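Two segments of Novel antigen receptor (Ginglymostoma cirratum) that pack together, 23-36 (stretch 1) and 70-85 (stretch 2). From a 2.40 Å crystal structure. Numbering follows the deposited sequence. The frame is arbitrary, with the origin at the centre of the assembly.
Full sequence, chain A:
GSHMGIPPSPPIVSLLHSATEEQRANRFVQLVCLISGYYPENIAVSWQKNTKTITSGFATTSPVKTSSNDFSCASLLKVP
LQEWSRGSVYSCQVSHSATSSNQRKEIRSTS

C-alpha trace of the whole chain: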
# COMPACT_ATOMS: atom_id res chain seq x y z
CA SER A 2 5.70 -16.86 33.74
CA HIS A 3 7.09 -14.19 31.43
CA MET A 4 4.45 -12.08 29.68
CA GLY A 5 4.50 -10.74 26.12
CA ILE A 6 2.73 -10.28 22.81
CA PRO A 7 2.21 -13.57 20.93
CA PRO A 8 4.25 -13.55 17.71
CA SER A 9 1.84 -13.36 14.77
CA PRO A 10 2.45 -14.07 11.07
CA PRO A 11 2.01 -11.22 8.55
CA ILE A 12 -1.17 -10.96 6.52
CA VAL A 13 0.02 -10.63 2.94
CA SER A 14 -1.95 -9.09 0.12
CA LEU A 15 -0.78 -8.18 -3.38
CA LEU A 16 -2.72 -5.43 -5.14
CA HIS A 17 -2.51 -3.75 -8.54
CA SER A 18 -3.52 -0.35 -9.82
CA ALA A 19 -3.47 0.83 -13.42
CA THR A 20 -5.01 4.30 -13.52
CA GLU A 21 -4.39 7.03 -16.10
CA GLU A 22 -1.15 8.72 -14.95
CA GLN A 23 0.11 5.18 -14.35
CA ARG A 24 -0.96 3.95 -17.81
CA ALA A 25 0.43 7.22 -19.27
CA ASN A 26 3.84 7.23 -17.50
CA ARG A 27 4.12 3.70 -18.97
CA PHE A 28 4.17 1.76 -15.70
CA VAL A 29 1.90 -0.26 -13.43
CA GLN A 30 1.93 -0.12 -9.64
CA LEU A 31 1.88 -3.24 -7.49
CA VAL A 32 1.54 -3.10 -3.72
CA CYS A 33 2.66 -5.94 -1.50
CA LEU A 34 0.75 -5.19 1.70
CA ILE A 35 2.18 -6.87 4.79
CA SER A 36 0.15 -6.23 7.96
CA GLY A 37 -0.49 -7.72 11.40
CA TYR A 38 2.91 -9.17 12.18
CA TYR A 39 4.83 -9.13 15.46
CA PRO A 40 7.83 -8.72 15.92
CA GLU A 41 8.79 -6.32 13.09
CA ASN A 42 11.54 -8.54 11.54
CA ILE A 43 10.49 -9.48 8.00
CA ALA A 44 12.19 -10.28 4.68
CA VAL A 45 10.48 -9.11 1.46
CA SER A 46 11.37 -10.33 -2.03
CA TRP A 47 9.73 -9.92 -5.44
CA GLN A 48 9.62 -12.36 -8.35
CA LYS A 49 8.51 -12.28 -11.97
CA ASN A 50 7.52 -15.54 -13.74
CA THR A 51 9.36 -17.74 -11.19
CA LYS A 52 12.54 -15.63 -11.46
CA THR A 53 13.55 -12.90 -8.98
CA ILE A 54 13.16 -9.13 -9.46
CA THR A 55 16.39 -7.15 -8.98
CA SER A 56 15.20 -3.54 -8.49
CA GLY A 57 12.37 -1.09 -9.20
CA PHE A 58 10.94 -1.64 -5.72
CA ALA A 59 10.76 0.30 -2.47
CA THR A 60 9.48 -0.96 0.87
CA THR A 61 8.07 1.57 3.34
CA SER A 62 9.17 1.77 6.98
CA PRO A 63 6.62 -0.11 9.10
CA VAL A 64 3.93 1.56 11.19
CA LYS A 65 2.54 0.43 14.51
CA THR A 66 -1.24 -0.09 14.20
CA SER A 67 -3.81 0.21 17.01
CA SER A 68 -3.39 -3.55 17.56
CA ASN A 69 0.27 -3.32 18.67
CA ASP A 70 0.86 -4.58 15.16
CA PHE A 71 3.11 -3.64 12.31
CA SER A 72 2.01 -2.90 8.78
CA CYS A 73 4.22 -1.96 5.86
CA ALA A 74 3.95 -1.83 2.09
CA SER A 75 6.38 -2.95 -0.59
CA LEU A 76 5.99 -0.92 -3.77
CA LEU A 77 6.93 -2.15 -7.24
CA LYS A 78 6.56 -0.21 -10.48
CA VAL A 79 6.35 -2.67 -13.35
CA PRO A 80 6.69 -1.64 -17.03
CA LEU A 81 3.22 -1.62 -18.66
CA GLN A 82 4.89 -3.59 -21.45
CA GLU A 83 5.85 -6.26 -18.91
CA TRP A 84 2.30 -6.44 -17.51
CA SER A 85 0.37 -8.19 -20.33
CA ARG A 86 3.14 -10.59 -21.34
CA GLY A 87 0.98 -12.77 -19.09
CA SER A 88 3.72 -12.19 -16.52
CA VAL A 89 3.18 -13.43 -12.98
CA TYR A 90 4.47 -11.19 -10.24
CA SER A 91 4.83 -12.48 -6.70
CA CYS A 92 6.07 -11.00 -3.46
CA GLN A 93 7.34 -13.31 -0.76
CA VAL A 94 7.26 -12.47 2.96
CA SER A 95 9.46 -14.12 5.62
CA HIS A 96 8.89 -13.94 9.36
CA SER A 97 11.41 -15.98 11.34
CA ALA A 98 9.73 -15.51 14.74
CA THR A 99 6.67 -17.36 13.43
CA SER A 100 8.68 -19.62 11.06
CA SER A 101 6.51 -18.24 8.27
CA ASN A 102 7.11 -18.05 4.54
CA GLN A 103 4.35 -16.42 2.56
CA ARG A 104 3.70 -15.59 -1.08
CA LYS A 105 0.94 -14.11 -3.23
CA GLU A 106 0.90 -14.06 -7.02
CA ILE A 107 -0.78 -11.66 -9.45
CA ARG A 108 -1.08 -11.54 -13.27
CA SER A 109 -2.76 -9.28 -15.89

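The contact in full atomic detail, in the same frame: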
# COMPACT_ATOMS: atom_id res chain seq x y z
N GLN A 23 -0.62 6.44 -14.35
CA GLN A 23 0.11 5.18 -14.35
C GLN A 23 0.21 4.62 -15.77
O GLN A 23 1.31 4.41 -16.27
CB GLN A 23 -0.55 4.19 -13.39
CG GLN A 23 -0.44 4.60 -11.93
CD GLN A 23 -1.21 3.69 -11.00
OE1 GLN A 23 -2.22 4.08 -10.44
NE2 GLN A 23 -0.72 2.47 -10.84
N ARG A 24 -0.94 4.41 -16.41
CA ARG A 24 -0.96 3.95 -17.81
C ARG A 24 -0.20 4.91 -18.74
O ARG A 24 0.46 4.46 -19.68
CB ARG A 24 -2.40 3.70 -18.30
CG ARG A 24 -3.02 2.42 -17.75
CD ARG A 24 -4.45 2.22 -18.24
NE ARG A 24 -5.32 1.72 -17.18
CZ ARG A 24 -6.58 1.32 -17.35
NH1 ARG A 24 -7.14 1.33 -18.55
NH2 ARG A 24 -7.29 0.89 -16.30
N ALA A 25 -0.27 6.21 -18.46
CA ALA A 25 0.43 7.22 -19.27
C ALA A 25 1.95 7.19 -19.07
O ALA A 25 2.70 7.11 -20.04
CB ALA A 25 -0.12 8.62 -19.01
N ASN A 26 2.40 7.26 -17.81
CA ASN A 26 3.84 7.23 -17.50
C ASN A 26 4.48 5.87 -17.81
O ASN A 26 5.63 5.61 -17.44
CB ASN A 26 4.10 7.64 -16.04
CG ASN A 26 3.69 9.07 -15.76
OD1 ASN A 26 4.32 10.02 -16.25
ND2 ASN A 26 2.65 9.25 -14.96
N ARG A 27 3.71 5.03 -18.50
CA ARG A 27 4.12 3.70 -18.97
C ARG A 27 4.64 2.78 -17.86
O ARG A 27 5.70 2.17 -17.99
CB ARG A 27 5.11 3.80 -20.15
CG ARG A 27 4.64 4.70 -21.29
CD ARG A 27 3.46 4.12 -22.05
NE ARG A 27 2.45 5.13 -22.36
CZ ARG A 27 2.35 5.77 -23.53
NH1 ARG A 27 3.19 5.52 -24.52
NH2 ARG A 27 1.39 6.67 -23.70
N PHE A 28 3.89 2.71 -16.77
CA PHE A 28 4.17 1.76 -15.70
C PHE A 28 2.88 1.26 -15.04
O PHE A 28 1.78 1.69 -15.38
CB PHE A 28 5.18 2.34 -14.67
CG PHE A 28 4.57 3.27 -13.65
CD1 PHE A 28 4.28 2.81 -12.37
CD2 PHE A 28 4.33 4.60 -13.95
CE1 PHE A 28 3.73 3.66 -11.41
CE2 PHE A 28 3.78 5.46 -13.00
CZ PHE A 28 3.48 4.98 -11.73
N VAL A 29 3.04 0.32 -14.12
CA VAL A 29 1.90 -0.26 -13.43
C VAL A 29 2.38 -0.48 -12.01
O VAL A 29 3.50 -0.92 -11.78
CB VAL A 29 1.43 -1.56 -14.14
CG1 VAL A 29 1.85 -2.81 -13.39
CG2 VAL A 29 -0.08 -1.54 -14.33
N GLN A 30 1.54 -0.10 -11.05
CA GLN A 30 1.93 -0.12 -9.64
C GLN A 30 1.36 -1.34 -8.93
O GLN A 30 0.15 -1.60 -8.96
CB GLN A 30 1.49 1.17 -8.93
CG GLN A 30 2.08 1.38 -7.54
CD GLN A 30 3.41 2.12 -7.54
OE1 GLN A 30 4.05 2.27 -8.59
NE2 GLN A 30 3.81 2.59 -6.36
N LEU A 31 2.26 -2.10 -8.31
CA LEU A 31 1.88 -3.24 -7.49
C LEU A 31 2.23 -2.94 -6.04
O LEU A 31 3.30 -2.40 -5.75
CB LEU A 31 2.60 -4.51 -7.95
CG LEU A 31 2.37 -5.01 -9.37
CD1 LEU A 31 2.98 -6.39 -9.52
CD2 LEU A 31 0.90 -5.04 -9.74
N VAL A 32 1.32 -3.29 -5.14
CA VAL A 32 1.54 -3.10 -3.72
C VAL A 32 1.52 -4.46 -3.02
O VAL A 32 0.53 -5.19 -3.07
CB VAL A 32 0.47 -2.18 -3.09
CG1 VAL A 32 0.68 -2.04 -1.59
CG2 VAL A 32 0.49 -0.81 -3.75
N CYS A 33 2.64 -4.79 -2.39
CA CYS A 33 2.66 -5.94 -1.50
C CYS A 33 2.40 -5.45 -0.07
O CYS A 33 3.30 -4.98 0.62
CB CYS A 33 3.98 -6.70 -1.60
SG CYS A 33 4.06 -8.21 -0.62
N LEU A 34 1.14 -5.56 0.35
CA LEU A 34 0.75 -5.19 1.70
C LEU A 34 1.02 -6.29 2.70
O LEU A 34 0.54 -7.42 2.53
CB LEU A 34 -0.72 -4.82 1.76
CG LEU A 34 -1.02 -4.06 3.05
CD1 LEU A 34 -0.28 -2.72 3.05
CD2 LEU A 34 -2.51 -3.87 3.17
N ILE A 35 1.78 -5.95 3.73
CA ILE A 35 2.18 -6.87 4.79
C ILE A 35 1.77 -6.26 6.14
O ILE A 35 2.41 -5.33 6.62
CB ILE A 35 3.71 -7.05 4.81
CG1 ILE A 35 4.25 -7.34 3.40
CG2 ILE A 35 4.10 -8.15 5.79
CD1 ILE A 35 5.75 -7.10 3.25
N SER A 36 0.73 -6.81 6.75
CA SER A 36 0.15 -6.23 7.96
C SER A 36 -0.12 -7.28 9.03
O SER A 36 -0.41 -8.43 8.72
CB SER A 36 -1.15 -5.50 7.62
OG SER A 36 -2.04 -6.38 6.96
N ASP A 70 0.56 -3.86 16.38
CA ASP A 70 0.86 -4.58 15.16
C ASP A 70 1.77 -3.73 14.32
O ASP A 70 1.89 -2.52 14.53
CB ASP A 70 -0.42 -4.78 14.36
CG ASP A 70 -0.91 -6.18 14.38
OD1 ASP A 70 -0.10 -7.08 14.68
OD2 ASP A 70 -2.10 -6.38 14.07
N PHE A 71 2.38 -4.37 13.32
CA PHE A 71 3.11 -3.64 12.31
C PHE A 71 2.49 -3.89 10.95
O PHE A 71 2.13 -5.02 10.61
CB PHE A 71 4.59 -4.03 12.32
CG PHE A 71 5.32 -3.62 13.56
CD1 PHE A 71 5.84 -2.33 13.69
CD2 PHE A 71 5.50 -4.52 14.61
CE1 PHE A 71 6.52 -1.95 14.83
CE2 PHE A 71 6.19 -4.14 15.75
CZ PHE A 71 6.69 -2.86 15.87
N SER A 72 2.35 -2.81 10.19
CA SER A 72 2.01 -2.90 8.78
C SER A 72 3.07 -2.17 7.98
O SER A 72 3.62 -1.16 8.43
CB SER A 72 0.65 -2.27 8.50
OG SER A 72 -0.39 -2.97 9.16
N CYS A 73 3.38 -2.69 6.80
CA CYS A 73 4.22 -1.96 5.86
C CYS A 73 3.79 -2.32 4.46
O CYS A 73 3.03 -3.28 4.26
CB CYS A 73 5.71 -2.24 6.09
SG CYS A 73 6.32 -3.81 5.45
N ALA A 74 4.26 -1.55 3.48
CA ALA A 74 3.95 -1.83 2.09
C ALA A 74 5.23 -1.90 1.28
O ALA A 74 6.16 -1.11 1.50
CB ALA A 74 3.02 -0.76 1.53
N SER A 75 5.30 -2.87 0.38
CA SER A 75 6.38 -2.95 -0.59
C SER A 75 5.86 -2.56 -1.96
O SER A 75 4.91 -3.17 -2.48
CB SER A 75 7.01 -4.34 -0.62
OG SER A 75 8.19 -4.34 -1.41
N LEU A 76 6.48 -1.54 -2.55
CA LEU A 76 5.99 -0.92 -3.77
C LEU A 76 6.85 -1.21 -4.99
O LEU A 76 8.03 -0.87 -5.02
CB LEU A 76 5.91 0.60 -3.57
CG LEU A 76 4.74 1.08 -2.71
CD1 LEU A 76 5.03 2.45 -2.10
CD2 LEU A 76 3.49 1.11 -3.56
N LEU A 77 6.25 -1.85 -5.99
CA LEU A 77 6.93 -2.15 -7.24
C LEU A 77 6.24 -1.49 -8.42
O LEU A 77 5.03 -1.64 -8.61
CB LEU A 77 7.05 -3.66 -7.45
CG LEU A 77 7.57 -4.17 -8.81
CD1 LEU A 77 9.07 -3.92 -8.97
CD2 LEU A 77 7.27 -5.64 -8.99
N LYS A 78 7.02 -0.73 -9.19
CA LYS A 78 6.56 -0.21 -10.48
C LYS A 78 6.99 -1.20 -11.54
O LYS A 78 8.19 -1.46 -11.70
CB LYS A 78 7.18 1.15 -10.79
CG LYS A 78 7.44 2.04 -9.59
CD LYS A 78 8.13 3.32 -10.03
CE LYS A 78 9.21 3.76 -9.05
NZ LYS A 78 10.23 4.61 -9.71
N VAL A 79 6.03 -1.78 -12.25
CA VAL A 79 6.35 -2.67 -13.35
C VAL A 79 5.98 -2.03 -14.70
O VAL A 79 4.88 -1.51 -14.86
CB VAL A 79 5.76 -4.10 -13.17
CG1 VAL A 79 4.89 -4.19 -11.92
CG2 VAL A 79 4.99 -4.57 -14.39
N PRO A 80 6.94 -2.02 -15.64
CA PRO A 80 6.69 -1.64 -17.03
C PRO A 80 5.35 -2.16 -17.55
O PRO A 80 5.05 -3.35 -17.41
CB PRO A 80 7.85 -2.31 -17.78
CG PRO A 80 8.93 -2.51 -16.75
CD PRO A 80 8.38 -2.18 -15.39
N LEU A 81 4.54 -1.27 -18.13
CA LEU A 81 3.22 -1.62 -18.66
C LEU A 81 3.37 -2.70 -19.73
O LEU A 81 2.54 -3.61 -19.84
CB LEU A 81 2.54 -0.39 -19.26
CG LEU A 81 1.05 -0.12 -19.01
CD1 LEU A 81 0.55 0.97 -19.94
CD2 LEU A 81 0.18 -1.36 -19.17
N GLN A 82 4.43 -2.57 -20.52
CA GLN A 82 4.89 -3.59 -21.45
C GLN A 82 4.91 -4.96 -20.78
O GLN A 82 4.29 -5.92 -21.26
CB GLN A 82 6.31 -3.24 -21.90
CG GLN A 82 6.68 -3.73 -23.29
CD GLN A 82 5.94 -3.01 -24.40
OE1 GLN A 82 5.46 -1.89 -24.22
NE2 GLN A 82 5.86 -3.65 -25.55
N GLU A 83 5.60 -5.03 -19.64
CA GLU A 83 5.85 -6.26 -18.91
C GLU A 83 4.62 -6.79 -18.16
O GLU A 83 4.69 -7.84 -17.52
CB GLU A 83 7.00 -6.03 -17.92
CG GLU A 83 8.36 -5.89 -18.59
CD GLU A 83 9.05 -7.22 -18.77
OE1 GLU A 83 9.28 -7.63 -19.93
OE2 GLU A 83 9.36 -7.86 -17.74
N TRP A 84 3.50 -6.08 -18.26
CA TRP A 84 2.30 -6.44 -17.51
C TRP A 84 1.36 -7.40 -18.24
O TRP A 84 0.78 -8.28 -17.61
CB TRP A 84 1.57 -5.18 -17.02
CG TRP A 84 0.28 -5.44 -16.26
CD1 TRP A 84 -0.98 -5.07 -16.64
CD2 TRP A 84 0.14 -6.13 -15.01
NE1 TRP A 84 -1.90 -5.48 -15.70
CE2 TRP A 84 -1.24 -6.13 -14.69
CE3 TRP A 84 1.04 -6.74 -14.12
CZ2 TRP A 84 -1.74 -6.72 -13.52
CZ3 TRP A 84 0.54 -7.34 -12.96
CH2 TRP A 84 -0.84 -7.32 -12.67
N SER A 85 1.23 -7.26 -19.56
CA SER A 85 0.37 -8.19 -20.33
C SER A 85 1.11 -9.25 -21.14
O SER A 85 0.52 -9.90 -22.01
CB SER A 85 -0.65 -7.45 -21.20
OG SER A 85 -1.89 -7.34 -20.53

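The most unusual feature of this contact lies at one end of an otherwise regular antiparallel ladder, where the two bonds of the Val 29 and Val 79 pair differ sharply in geometry. Val 29 N lies only 2.7 Å from Val 79 O, yet the angle at the hydrogen is 123°, so the bond is short but weak; its reciprocal, from Val 79 N to Val 29 O, is equally short at 2.7 Å and nearly straight at 167°. The carbonyl of Val 79 is thus close to the amide of Val 29 but poorly aligned with it.

From that point the pairing becomes regular. Leu 31 N donates to Leu 77 O (2.8 Å) and Leu 77 N to Leu 31 O (3.0 Å); Cys 33 N to Ser 75 O (2.8 Å) and Ser 75 N to Cys 33 O (2.9 Å); Ile 35 N to Cys 73 O (3.0 Å) and Cys 73 N to Ile 35 O (2.8 Å). All six have angles of 163° or more. Each pair of residues thus satisfies its facing amides and carbonyls mutually, and the residues between them form the non-hydrogen-bonded pairs. There the strands are tied by CA-H...O contacts, such as Ala 74 CA to Cys 33 O at 3.5 Å and Ser 72 CA to Ile 35 O at 3.3 Å. The strand axes, at 150°, depart from exact antiparallel alignment.

Alternation along the strands sorts the side chains onto two faces. One carries Val 29, Leu 31, Cys 33 and Ile 35 with Val 79, Leu 77, Ser 75 and Cys 73. On it, Val 79 CG1 packs against both Val 29 CG1 (3.6 Å) and Leu 31 CG (3.7 Å), joining neighbouring rungs into an apolar cluster. Trp 84, later in stretch 2, points its CA-to-CB bond toward stretch 1 and extends this cluster: Val 29 CG2 lies over one face of its indole, and Leu 31 CD2 approaches Trp 84 CZ3 at 4.0 Å. Farther along, Ile 35 CD1 meets Cys 73 SG at 4.0 Å, while Cys 33 is bonded covalently elsewhere in the structure.

The other face holds Gln 30, Val 32, Leu 34 and Ser 36, paired across the strands with Lys 78, Leu 76, Ala 74 and Ser 72. Val 32 CG2 packs on Leu 76 CD2 at 3.6 Å, and the small Ala 74 is touched through its CB by Val 32 CG1 and Leu 34 CD1, each 4.1 Å away. Gln 30 brings NE2 to 3.2 Å from Leu 76 CD2, a polar group against a methyl. At the Ser 36 end of the ladder, Ser 36 CB lies 3.1 Å from Ser 72 OG, and the CA atoms of Ser 36 and Ser 72 are only 3.9 Å apart.

At the Phe 28 end, Phe 28 CD1 contacts Lys 78 CB at 3.7 Å, and Leu 81 CD1 reaches Arg 24 O at 3.5 Å, carrying the contact past the ladder to the helical residues.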